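PDB 5LO9: cytochrome C from Marichromatium purpuratum 984, which probably carries electrons through its heme c groups and, as a TsdBA-type thiosulfate dehydrogenase, oxidises thiosulfate to tetrathionate. Local coordinates for residues A[106-111]-A[183-188]; A[251-254]-A[260-263]. All coordinates share one frame; numbering follows the deposited sequence.

Contact 1 (A[106-111]-A[183-188]); sequences ALAETG and AAYFAT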
loop_
_atom_site.group_PDB
_atom_site.type_symbol
_atom_site.label_atom_id
_atom_site.label_comp_id
_atom_site.label_asym_id
_atom_site.label_seq_id
_atom_site.Cartn_x
_atom_site.Cartn_y
_atom_site.Cartn_z
ATOM N N ALA A 106 10.282 -25.484 13.826
ATOM C CA ALA A 106 10.507 -24.050 13.810
ATOM C C ALA A 106 11.984 -23.755 13.664
ATOM O O ALA A 106 12.389 -22.998 12.777
ATOM C CB ALA A 106 9.934 -23.395 15.050
ATOM N N LEU A 107 12.806 -24.348 14.534
ATOM C CA LEU A 107 14.248 -24.104 14.468
ATOM C C LEU A 107 14.844 -24.647 13.172
ATOM O O LEU A 107 15.701 -24.001 12.556
ATOM C CB LEU A 107 14.940 -24.719 15.694
ATOM C CG LEU A 107 14.759 -23.944 17.008
ATOM C CD1 LEU A 107 15.303 -24.759 18.180
ATOM C CD2 LEU A 107 15.423 -22.572 16.983
ATOM N N ALA A 108 14.394 -25.817 12.727
ATOM C CA ALA A 108 15.018 -26.428 11.554
ATOM C C ALA A 108 14.872 -25.542 10.340
ATOM O O ALA A 108 15.801 -25.440 9.534
ATOM C CB ALA A 108 14.430 -27.810 11.262
ATOM N N GLU A 109 13.712 -24.898 10.187
ATOM C CA GLU A 109 13.328 -24.268 8.928
ATOM C C GLU A 109 13.340 -22.745 8.954
ATOM O O GLU A 109 13.570 -22.133 7.899
ATOM C CB GLU A 109 11.923 -24.740 8.515
ATOM C CG GLU A 109 11.751 -26.297 8.396
ATOM C CD GLU A 109 12.383 -26.900 7.119
ATOM O OE1 GLU A 109 12.937 -26.113 6.267
ATOM O OE2 GLU A 109 12.291 -28.164 6.969
ATOM N N THR A 110 13.171 -22.135 10.137
ATOM C CA THR A 110 13.185 -20.685 10.325
ATOM C C THR A 110 14.113 -20.184 11.435
ATOM O O THR A 110 14.230 -18.965 11.602
ATOM C CB THR A 110 11.764 -20.184 10.654
ATOM O OG1 THR A 110 11.363 -20.601 11.987
ATOM C CG2 THR A 110 10.821 -20.726 9.669
ATOM N N GLY A 111 14.711 -21.069 12.246
ATOM C CA GLY A 111 15.696 -20.652 13.247
ATOM C C GLY A 111 15.085 -19.785 14.333
ATOM O O GLY A 111 13.888 -19.822 14.592
ATOM N N ALA A 183 16.621 -33.400 16.676
ATOM C CA ALA A 183 17.101 -34.702 16.251
ATOM C C ALA A 183 15.956 -35.544 15.729
ATOM O O ALA A 183 16.085 -36.223 14.701
ATOM C CB ALA A 183 17.806 -35.393 17.402
ATOM N N ALA A 184 14.815 -35.501 16.410
ATOM C CA ALA A 184 13.672 -36.276 15.925
ATOM C C ALA A 184 13.168 -35.729 14.595
ATOM O O ALA A 184 12.874 -36.499 13.673
ATOM C CB ALA A 184 12.557 -36.283 16.968
ATOM N N TYR A 185 13.111 -34.402 14.467
ATOM C CA TYR A 185 12.663 -33.797 13.228
ATOM C C TYR A 185 13.516 -34.268 12.065
ATOM O O TYR A 185 13.008 -34.837 11.098
ATOM C CB TYR A 185 12.712 -32.270 13.343
ATOM C CG TYR A 185 12.250 -31.573 12.082
ATOM C CD1 TYR A 185 10.911 -31.282 11.868
ATOM C CD2 TYR A 185 13.148 -31.273 11.071
ATOM C CE1 TYR A 185 10.481 -30.669 10.687
ATOM C CE2 TYR A 185 12.734 -30.670 9.903
ATOM C CZ TYR A 185 11.392 -30.376 9.706
ATOM O OH TYR A 185 10.989 -29.764 8.533
ATOM N N PHE A 186 14.828 -34.100 12.164
ATOM C CA PHE A 186 15.659 -34.423 11.008
ATOM C C PHE A 186 15.782 -35.924 10.821
ATOM O O PHE A 186 15.941 -36.390 9.689
ATOM C CB PHE A 186 17.040 -33.764 11.124
ATOM C CG PHE A 186 17.029 -32.333 10.705
ATOM C CD1 PHE A 186 16.814 -31.997 9.371
ATOM C CD2 PHE A 186 17.169 -31.318 11.638
ATOM C CE1 PHE A 186 16.776 -30.671 8.967
ATOM C CE2 PHE A 186 17.129 -30.000 11.252
ATOM C CZ PHE A 186 16.930 -29.668 9.910
ATOM N N ALA A 187 15.686 -36.698 11.899
ATOM C CA ALA A 187 15.708 -38.148 11.744
ATOM C C ALA A 187 14.492 -38.652 10.966
ATOM O O ALA A 187 14.576 -39.676 10.278
ATOM C CB ALA A 187 15.806 -38.809 13.115
ATOM N N THR A 188 13.365 -37.937 11.023
ATOM C CA THR A 188 12.165 -38.345 10.296
ATOM C C THR A 188 11.991 -37.596 8.970
ATOM O O THR A 188 10.861 -37.506 8.480
ATOM C CB THR A 188 10.897 -38.176 11.147
ATOM O OG1 THR A 188 10.680 -36.794 11.468
ATOM C CG2 THR A 188 11.022 -38.931 12.450
#
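The methyl group of Ala108 packs against two aromatic side chains, Tyr185 and Phe186. Its CB lies 3.6 Å from CE2 of Tyr185 and 3.4 Å from CZ of Phe186. It meets both rings obliquely. Beside this apolar patch the hydroxyl of Tyr185 donates a hydrogen bond to the carboxylate of Glu109, with OH 2.6 Å from OE2. The oxygen accepts through its anti lone pair, on the side away from OE1. OE2 sits near the plane of the tyrosine ring, yet the carboxylate plane is turned 77° from the ring plane. Glu109 gets there by a bend at chi2 (-76°), which brings its end to the tyrosine although its CB does not point that way. The Tyr185 ring reaches across to the other helix. A phenylalanine here would probably keep the packing on Ala108 but leave OE2 of Glu109 without its hydroxyl donor. Ala108 and Glu109 lie on helix 102-110 and the two aromatics on helix 176-187, the N- and C-terminal helices of what is, by family, a class I cytochrome c domain. The short segments approach to 10.3 Å between axes, and their N-to-C directions are 60° apart. Tyr185 and Phe186 also pack on each other: CD2 of Tyr185 lies 3.9 Å above the centre of the Phe186 ring. Arg189 makes a cation-pi contact with Tyr185 and a hydrogen bond to its backbone O. Phe186 touches Leu139 and Cys121, a heme-bound cysteine, and its side chain lies about 5 Å from a heme c. Farther along segment 106-111, OG1 of Thr110 donates to O of Ala106 (2.7 Å). That oxygen also takes the backbone N of Thr110, from the other face of the carbonyl plane.

Contact 2 (A[251-254]-A[260-263]); sequences ALPE and MVRL
Leu252 packs against the middle of helix 256-269 and touches two successive residues with its two methyl groups. CD2 packs on Val261, 3.6 Å from CG1. CD1 lies against the guanidinium of Arg262. Leu252 and Val261 run alongside each other in opposite senses. The arginine side chain lies nearly perpendicular to the leucine. The close side of the contact is the valine. With CG1 anti to the backbone N (chi1 168°), Val261 splays its two methyls over two neighbours: CG1 meets Leu252 and CG2 meets Pro253. CG2 lies 4.1 Å from CG of Pro253, and CD of the same ring is equally near. Val261 is buried, and its contact with the loop is wholly apolar. No hydrogen bond links the two segments. The other side is the solvent side, where Arg262 is exposed. Its chain bends at chi3 (-53°), which brings its guanidinium back beside CD1 of Leu252. The methyl lies oblique to that flat group. The charge is met within the same helix, where NH1 forms a salt bridge with OE1 of Glu259. Leu252 thus covers hydrocarbon on one branch and the end of a charged chain on the other. The chain reverses between the two segments, and the helix passes back beside the loop at Val261 and Arg262, so the contact joins parts close in sequence. Helix 351-363 adds Trp362, which touches both Pro253 and Val261 and gives its NE1 to O of Ala251. Next to Val261, Met260 packs on Leu351 and Ala355 of helix 351-363 and on Val320, on strand 319-321 of the second subunit.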
loop_
_atom_site.group_PDB
_atom_site.type_symbol
_atom_site.label_atom_id
_atom_site.label_comp_id
_atom_site.label_asym_id
_atom_site.label_seq_id
_atom_site.Cartn_x
_atom_site.Cartn_y
_atom_site.Cartn_z
ATOM N N ALA A 251 0.549 -16.877 13.552
ATOM C CA ALA A 251 -0.525 -15.897 13.497
ATOM C C ALA A 251 -0.774 -15.362 12.080
ATOM O O ALA A 251 -0.713 -14.157 11.842
ATOM C CB ALA A 251 -0.172 -14.758 14.444
ATOM N N LEU A 252 -1.093 -16.287 11.111
ATOM C CA LEU A 252 -1.464 -15.769 9.792
ATOM C C LEU A 252 -2.884 -15.189 9.806
ATOM O O LEU A 252 -3.725 -15.628 10.592
ATOM C CB LEU A 252 -1.430 -16.857 8.732
ATOM C CG LEU A 252 -0.162 -17.325 8.057
ATOM C CD1 LEU A 252 -0.584 -18.255 6.885
ATOM C CD2 LEU A 252 0.701 -16.150 7.601
ATOM N N PRO A 253 -3.203 -14.257 8.902
ATOM C CA PRO A 253 -4.567 -13.733 8.863
ATOM C C PRO A 253 -5.526 -14.827 8.430
ATOM O O PRO A 253 -5.133 -15.863 7.885
ATOM C CB PRO A 253 -4.504 -12.588 7.833
ATOM C CG PRO A 253 -3.113 -12.244 7.699
ATOM C CD PRO A 253 -2.361 -13.559 7.908
ATOM N N GLU A 254 -6.805 -14.591 8.710
ATOM C CA GLU A 254 -7.836 -15.576 8.433
ATOM C C GLU A 254 -8.317 -15.527 6.990
ATOM O O GLU A 254 -8.470 -14.455 6.389
ATOM C CB GLU A 254 -8.998 -15.358 9.384
ATOM C CG GLU A 254 -8.722 -15.999 10.705
ATOM C CD GLU A 254 -9.892 -15.910 11.620
ATOM O OE1 GLU A 254 -10.874 -15.213 11.248
ATOM O OE2 GLU A 254 -9.822 -16.550 12.695
ATOM N N MET A 260 -2.791 -15.871 0.664
ATOM C CA MET A 260 -1.941 -14.991 -0.137
ATOM C C MET A 260 -0.725 -14.540 0.647
ATOM O O MET A 260 0.341 -14.282 0.066
ATOM C CB MET A 260 -2.690 -13.749 -0.611
ATOM C CG MET A 260 -3.646 -13.946 -1.764
ATOM S SD MET A 260 -2.959 -14.350 -3.391
ATOM C CE MET A 260 -2.126 -12.787 -3.748
ATOM N N VAL A 261 -0.892 -14.327 1.950
ATOM C CA VAL A 261 0.268 -14.010 2.768
ATOM C C VAL A 261 1.262 -15.167 2.728
ATOM O O VAL A 261 2.472 -14.968 2.586
ATOM C CB VAL A 261 -0.158 -13.663 4.203
ATOM C CG1 VAL A 261 1.070 -13.620 5.107
ATOM C CG2 VAL A 261 -0.890 -12.319 4.245
ATOM N N ARG A 262 0.766 -16.390 2.818
ATOM C CA ARG A 262 1.642 -17.550 2.748
ATOM C C ARG A 262 2.349 -17.616 1.399
ATOM O O ARG A 262 3.563 -17.868 1.319
ATOM C CB ARG A 262 0.811 -18.789 3.034
ATOM C CG ARG A 262 1.453 -20.113 2.705
ATOM C CD ARG A 262 0.514 -21.262 3.114
ATOM N NE ARG A 262 0.136 -21.074 4.506
ATOM C CZ ARG A 262 -0.972 -21.516 5.058
ATOM N NH1 ARG A 262 -1.851 -22.195 4.329
ATOM N NH2 ARG A 262 -1.186 -21.262 6.343
ATOM N N LEU A 263 1.617 -17.353 0.320
ATOM C CA LEU A 263 2.247 -17.365 -0.996
ATOM C C LEU A 263 3.319 -16.293 -1.081
ATOM O O LEU A 263 4.425 -16.550 -1.544
ATOM C CB LEU A 263 1.207 -17.143 -2.087
ATOM C CG LEU A 263 1.788 -17.072 -3.500
ATOM C CD1 LEU A 263 2.433 -18.338 -3.828
ATOM C CD2 LEU A 263 0.703 -16.786 -4.506
#

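In the fold
Following the chain from the N terminus, contact 1 comes first. It closes a long loop of 71 residues that holds the heme attachment segment around helix 121-125 and the helix 144-156. It brings together the two ends of the second cytochrome c domain. The chain then leaves helix 176-187 and passes through a region that is not modelled, 193-236. Contact 2 opens after that. It closes a short connection of five residues, four of them already in helix 256-269, and ties the loop before that helix to the helix's middle. The two contacts lie in series and neither nests in the other. The centres of contact 1 and contact 2 are about 22 Å apart.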